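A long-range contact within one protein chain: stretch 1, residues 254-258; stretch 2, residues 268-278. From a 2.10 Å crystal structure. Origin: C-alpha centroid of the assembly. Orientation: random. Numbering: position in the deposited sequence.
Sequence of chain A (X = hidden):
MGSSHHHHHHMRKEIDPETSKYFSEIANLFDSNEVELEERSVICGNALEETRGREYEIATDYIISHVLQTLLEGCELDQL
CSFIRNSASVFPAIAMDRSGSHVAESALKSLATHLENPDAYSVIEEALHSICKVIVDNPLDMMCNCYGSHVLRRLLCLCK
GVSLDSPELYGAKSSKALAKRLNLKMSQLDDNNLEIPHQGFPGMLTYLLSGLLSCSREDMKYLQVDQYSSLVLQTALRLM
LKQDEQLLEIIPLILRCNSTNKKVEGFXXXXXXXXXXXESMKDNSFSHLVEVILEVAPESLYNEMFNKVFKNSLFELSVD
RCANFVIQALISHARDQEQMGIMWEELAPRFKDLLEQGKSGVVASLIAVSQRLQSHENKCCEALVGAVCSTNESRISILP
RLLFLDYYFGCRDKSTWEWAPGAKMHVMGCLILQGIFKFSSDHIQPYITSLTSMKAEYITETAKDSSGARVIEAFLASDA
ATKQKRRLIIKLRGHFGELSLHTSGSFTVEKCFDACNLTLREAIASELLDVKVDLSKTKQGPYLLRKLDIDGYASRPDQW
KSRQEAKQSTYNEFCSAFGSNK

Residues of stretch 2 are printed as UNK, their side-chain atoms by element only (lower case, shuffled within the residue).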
ATOM      1  N   ILE A 254      17.676 -15.233  -5.728  1.00 13.50           N
ATOM      2  CA  ILE A 254      16.238 -15.506  -5.732  1.00 16.01           C
ATOM      3  C   ILE A 254      15.762 -15.944  -7.112  1.00 13.74           C
ATOM      4  O   ILE A 254      14.913 -16.837  -7.235  1.00 16.38           O
ATOM      5  CB  ILE A 254      15.458 -14.272  -5.245  1.00 16.87           C
ATOM      6  CG1 ILE A 254      15.817 -13.973  -3.775  1.00 19.09           C
ATOM      7  CG2 ILE A 254      13.943 -14.477  -5.447  1.00 14.59           C
ATOM      8  CD1 ILE A 254      15.160 -12.715  -3.238  1.00 17.15           C
ATOM      9  N   LEU A 255      16.271 -15.306  -8.171  1.00 13.91           N
ATOM     10  CA  LEU A 255      15.843 -15.612  -9.529  1.00 14.48           C
ATOM     11  C   LEU A 255      16.591 -16.789 -10.141  1.00 13.28           C
ATOM     12  O   LEU A 255      16.320 -17.131 -11.294  1.00 17.94           O
ATOM     13  CB  LEU A 255      16.003 -14.381 -10.441  1.00 15.16           C
ATOM     14  CG  LEU A 255      15.043 -13.222 -10.120  1.00 17.72           C
ATOM     15  CD1 LEU A 255      15.239 -12.051 -11.076  1.00 12.66           C
ATOM     16  CD2 LEU A 255      13.584 -13.701 -10.143  1.00 15.89           C
ATOM     17  N   ARG A 256      17.530 -17.387  -9.408  1.00 16.74           N
ATOM     18  CA  ARG A 256      18.311 -18.547  -9.861  1.00 18.15           C
ATOM     19  C   ARG A 256      19.176 -18.234 -11.078  1.00 23.39           C
ATOM     20  O   ARG A 256      19.390 -19.096 -11.933  1.00 19.28           O
ATOM     21  CB  ARG A 256      17.399 -19.750 -10.154  1.00 17.04           C
ATOM     22  CG  ARG A 256      16.607 -20.209  -8.916  1.00 13.04           C
ATOM     23  CD  ARG A 256      15.489 -21.173  -9.257  1.00 16.25           C
ATOM     24  NE  ARG A 256      15.966 -22.359  -9.958  1.00 18.72           N
ATOM     25  CZ  ARG A 256      15.816 -22.578 -11.268  1.00 22.56           C
ATOM     26  NH1 ARG A 256      16.291 -23.699 -11.816  1.00 23.40           N
ATOM     27  NH2 ARG A 256      15.199 -21.681 -12.038  1.00 16.31           N
ATOM     28  N   CYS A 257      19.705 -17.017 -11.206  1.00 18.13           N
ATOM     29  CA  CYS A 257      20.491 -16.741 -12.400  1.00 25.45           C
ATOM     30  C   CYS A 257      21.921 -16.335 -12.060  1.00 34.08           C
ATOM     31  O   CYS A 257      22.572 -15.595 -12.799  1.00 37.42           O
ATOM     32  CB  CYS A 257      19.800 -15.715 -13.298  1.00 33.33           C
ATOM     33  SG  CYS A 257      19.217 -14.238 -12.556  1.00 37.56           S
ATOM     34  N   ASN A 258      22.443 -16.896 -10.975  1.00 38.93           N
ATOM     35  CA  ASN A 258      23.793 -16.611 -10.498  1.00 51.20           C
ATOM     36  C   ASN A 258      24.888 -17.119 -11.436  1.00 50.57           C
ATOM     37  O   ASN A 258      24.664 -18.015 -12.249  1.00 54.29           O
ATOM     38  CB  ASN A 258      23.974 -17.222  -9.111  1.00 59.27           C
ATOM     39  CG  ASN A 258      24.602 -16.255  -8.132  1.00 66.55           C
ATOM     40  OD1 ASN A 258      24.416 -15.043  -8.237  1.00 63.83           O
ATOM     41  ND2 ASN A 258      25.360 -16.787  -7.178  1.00 71.04           N
ATOM     42  N   UNK A 268      23.271 -10.949 -15.587  1.00 33.31           N
ATOM     43  CA  UNK A 268      22.819 -11.430 -16.881  1.00 36.74           C
ATOM     44  C   UNK A 268      21.847 -12.574 -16.638  1.00 35.14           C
ATOM     45  O   UNK A 268      22.100 -13.431 -15.791  1.00 33.30           O
ATOM     46  c   UNK A 268      23.407 -11.549 -20.235  1.00 58.22           C
ATOM     47  n   UNK A 268      23.179 -12.429 -21.266  1.00 63.00           N
ATOM     48  c   UNK A 268      23.317 -13.663 -20.816  1.00 57.56           C
ATOM     49  n   UNK A 268      23.626 -13.606 -19.532  1.00 55.67           N
ATOM     50  c   UNK A 268      24.026 -11.879 -17.732  1.00 35.40           C
ATOM     51  c   UNK A 268      23.684 -12.286 -19.132  1.00 47.92           C
ATOM     52  N   UNK A 269      20.725 -12.573 -17.351  1.00 24.77           N
ATOM     53  CA  UNK A 269      19.755 -13.661 -17.273  1.00 24.98           C
ATOM     54  C   UNK A 269      19.888 -14.479 -18.551  1.00 25.39           C
ATOM     55  O   UNK A 269      19.451 -14.035 -19.622  1.00 22.70           O
ATOM     56  c   UNK A 269      16.825 -11.542 -15.834  1.00 20.87           C
ATOM     57  c   UNK A 269      18.187 -12.228 -15.894  1.00 21.53           C
ATOM     58  c   UNK A 269      17.356 -14.324 -16.983  1.00 23.31           C
ATOM     59  c   UNK A 269      18.315 -13.150 -17.105  1.00 25.35           C
ATOM     60  N   UNK A 270      20.487 -15.666 -18.438  1.00 23.78           N
ATOM     61  CA  UNK A 270      20.607 -16.586 -19.564  1.00 30.92           C
ATOM     62  C   UNK A 270      19.229 -17.010 -20.063  1.00 30.60           C
ATOM     63  O   UNK A 270      18.234 -16.993 -19.331  1.00 29.21           O
ATOM     64  c   UNK A 270      22.825 -17.584 -18.733  1.00 49.69           C
ATOM     65  o   UNK A 270      22.592 -19.606 -17.485  1.00 78.57           O
ATOM     66  c   UNK A 270      23.278 -18.572 -17.663  1.00 71.98           C
ATOM     67  o   UNK A 270      24.308 -18.313 -16.990  1.00 78.27           O
ATOM     68  c   UNK A 270      21.403 -17.838 -19.174  1.00 33.16           C
ATOM     69  N   UNK A 271      19.199 -17.431 -21.328  1.00 27.16           N
ATOM     70  CA  UNK A 271      17.944 -17.669 -22.037  1.00 24.65           C
ATOM     71  C   UNK A 271      17.081 -18.729 -21.357  1.00 22.90           C
ATOM     72  O   UNK A 271      15.858 -18.568 -21.258  1.00 25.33           O
ATOM     73  c   UNK A 271      16.993 -18.383 -24.251  1.00 36.78           C
ATOM     74  c   UNK A 271      18.260 -18.069 -23.480  1.00 36.00           C
ATOM     75  o   UNK A 271      18.948 -16.983 -24.115  1.00 40.19           O
ATOM     76  N   UNK A 272      17.689 -19.822 -20.885  1.00 21.69           N
ATOM     77  CA  UNK A 272      16.890 -20.885 -20.274  1.00 27.08           C
ATOM     78  C   UNK A 272      16.333 -20.459 -18.913  1.00 28.99           C
ATOM     79  O   UNK A 272      15.198 -20.804 -18.562  1.00 26.20           O
ATOM     80  o   UNK A 272      19.559 -20.851 -19.346  1.00 62.49           O
ATOM     81  n   UNK A 272      19.547 -23.036 -18.816  1.00 61.18           N
ATOM     82  c   UNK A 272      17.717 -22.169 -20.154  1.00 38.14           C
ATOM     83  c   UNK A 272      19.025 -21.961 -19.401  1.00 54.30           C
ATOM     84  N   UNK A 273      17.107 -19.706 -18.130  1.00 28.88           N
ATOM     85  CA  UNK A 273      16.583 -19.217 -16.860  1.00 24.37           C
ATOM     86  C   UNK A 273      15.476 -18.194 -17.099  1.00 18.27           C
ATOM     87  O   UNK A 273      14.452 -18.188 -16.402  1.00 21.39           O
ATOM     88  c   UNK A 273      17.148 -18.137 -14.679  1.00 28.71           C
ATOM     89  c   UNK A 273      18.790 -19.689 -15.748  1.00 28.14           C
ATOM     90  c   UNK A 273      17.716 -18.636 -15.998  1.00 27.74           C
ATOM     91  N   UNK A 274      15.656 -17.316 -18.086  1.00 16.77           N
ATOM     92  CA  UNK A 274      14.608 -16.344 -18.399  1.00 20.97           C
ATOM     93  C   UNK A 274      13.293 -17.038 -18.738  1.00 24.22           C
ATOM     94  O   UNK A 274      12.218 -16.597 -18.314  1.00 20.88           O
ATOM     95  c   UNK A 274      15.048 -15.448 -19.555  1.00 22.06           C
ATOM     96  N   UNK A 275      13.365 -18.132 -19.503  1.00 21.99           N
ATOM     97  CA  UNK A 275      12.176 -18.919 -19.808  1.00 24.10           C
ATOM     98  C   UNK A 275      11.506 -19.452 -18.538  1.00 20.14           C
ATOM     99  O   UNK A 275      10.278 -19.391 -18.401  1.00 25.30           O
ATOM    100  c   UNK A 275      11.948 -21.431 -22.748  1.00 58.72           C
ATOM    101  c   UNK A 275      11.426 -20.740 -21.480  1.00 50.28           C
ATOM    102  c   UNK A 275      12.570 -20.069 -20.736  1.00 33.38           C
ATOM    103  n   UNK A 275      10.320 -23.314 -23.085  1.00 65.87           N
ATOM    104  c   UNK A 275      10.822 -22.008 -23.600  1.00 62.91           C
ATOM    105  N   UNK A 276      12.298 -19.985 -17.602  1.00 16.75           N
ATOM    106  CA  UNK A 276      11.727 -20.516 -16.366  1.00 24.14           C
ATOM    107  C   UNK A 276      11.086 -19.412 -15.528  1.00 26.22           C
ATOM    108  O   UNK A 276      10.021 -19.616 -14.929  1.00 19.99           O
ATOM    109  c   UNK A 276      12.811 -21.246 -15.569  1.00 23.64           C
ATOM    110  o   UNK A 276      15.198 -22.498 -14.766  1.00 27.51           O
ATOM    111  c   UNK A 276      14.489 -23.182 -15.531  1.00 27.79           C
ATOM    112  o   UNK A 276      14.707 -24.394 -15.736  1.00 33.84           O
ATOM    113  c   UNK A 276      13.330 -22.520 -16.263  1.00 24.68           C
ATOM    114  N   UNK A 277      11.728 -18.239 -15.465  1.00 23.04           N
ATOM    115  CA  UNK A 277      11.151 -17.091 -14.760  1.00 21.30           C
ATOM    116  C   UNK A 277       9.831 -16.689 -15.408  1.00 23.46           C
ATOM    117  O   UNK A 277       8.808 -16.538 -14.734  1.00 23.43           O
ATOM    118  c   UNK A 277      14.520 -15.260 -14.093  1.00 12.00           C
ATOM    119  c   UNK A 277      13.374 -16.248 -13.888  1.00 19.52           C
ATOM    120  c   UNK A 277      11.488 -14.645 -14.199  1.00 14.21           C
ATOM    121  c   UNK A 277      12.147 -15.912 -14.738  1.00 19.75           C
ATOM    122  N   UNK A 278       9.832 -16.548 -16.737  1.00 20.09           N
ATOM    123  CA  UNK A 278       8.612 -16.191 -17.456  1.00 26.99           C
ATOM    124  C   UNK A 278       7.502 -17.212 -17.216  1.00 28.05           C
ATOM    125  O   UNK A 278       6.354 -16.838 -16.959  1.00 21.71           O
ATOM    126  c   UNK A 278       8.085 -15.701 -21.326  1.00 28.70           C
ATOM    127  c   UNK A 278       8.901 -16.056 -18.952  1.00 25.20           C
ATOM    128  c   UNK A 278       7.093 -14.383 -19.436  1.00 19.86           C
ATOM    129  c   UNK A 278       7.700 -15.720 -19.843  1.00 26.05           C
TER
HETATM  130  O   HOH W   1      15.970 -25.997 -14.067  1.00 31.86           O

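Position 268 carries one carbon and then a five-membered ring of three carbons and two nitrogens. The ring leads away from stretch 1; the near approach is through backbone, with O of 268 3.7 Å from O of Cys-257. This is His-268.

Position 269 has four carbons, forked at the first, with one arm two carbons long. The inner carbon of that arm lies 4.0 Å from SG of Cys-257, an apolar contact. The fork at CB and the long arm identify Ile-269.

Position 270 has three carbons, the third carrying two oxygens. No atom comes within contact distance of stretch 1. It is Glu-270, at the N-cap position just before the helix.

Position 271 has one carbon carrying an oxygen and a carbon. It is out of reach of stretch 1. This is Thr-271, the first residue of the helix.

Position 272 has two carbons, the second carrying one oxygen and one nitrogen. This is an amide, Asn-272, also out of reach.

Position 273 has three carbons, one bearing the other two. One branch tip lies 3.6 Å from O of Leu-255, 3.7 Å from O of Arg-256 and 3.8 Å from CB of Cys-257. The short fork is Val-273; the tip is CG1.

Position 274 has a single carbon, pointing away from stretch 1. It is Ala-274.

Position 275 has four carbons in a row ending in nitrogen. It is Lys-275, out of reach.

Position 276 has three carbons, the third carrying two oxygens. One oxygen lies 2.8 Å from NH2 of Arg-256. Three carbons ending in a carboxylate make this Glu-276; that oxygen is OE2, and its charge suits the guanidinium.

Position 277 has four carbons, forked at the first, with one arm two carbons long. The end of that arm is 4.0 Å from CB of Leu-255. This is Ile-277, touching through CD1.

Position 278 has four carbons, forked at the second. It is Leu-278, out of reach.

Val-273, Glu-276 and Ile-277 point toward stretch 1 from neighbouring turns of the helix. Arg-256 has positive phi in a Schellman motif, where the preceding helix ends. Its NH2 donates to OE2 of Glu-276 at 2.8 Å and 166°, a salt bridge; NH1 adds a weak bond to the same OE2 at 3.4 Å. Water 1 donates to OE1 of Glu-276 at 2.6 Å and weakly accepts from NH1 of Arg-256 at 3.2 Å.

Stretch 2 (268-278) HIETNVAKEIL
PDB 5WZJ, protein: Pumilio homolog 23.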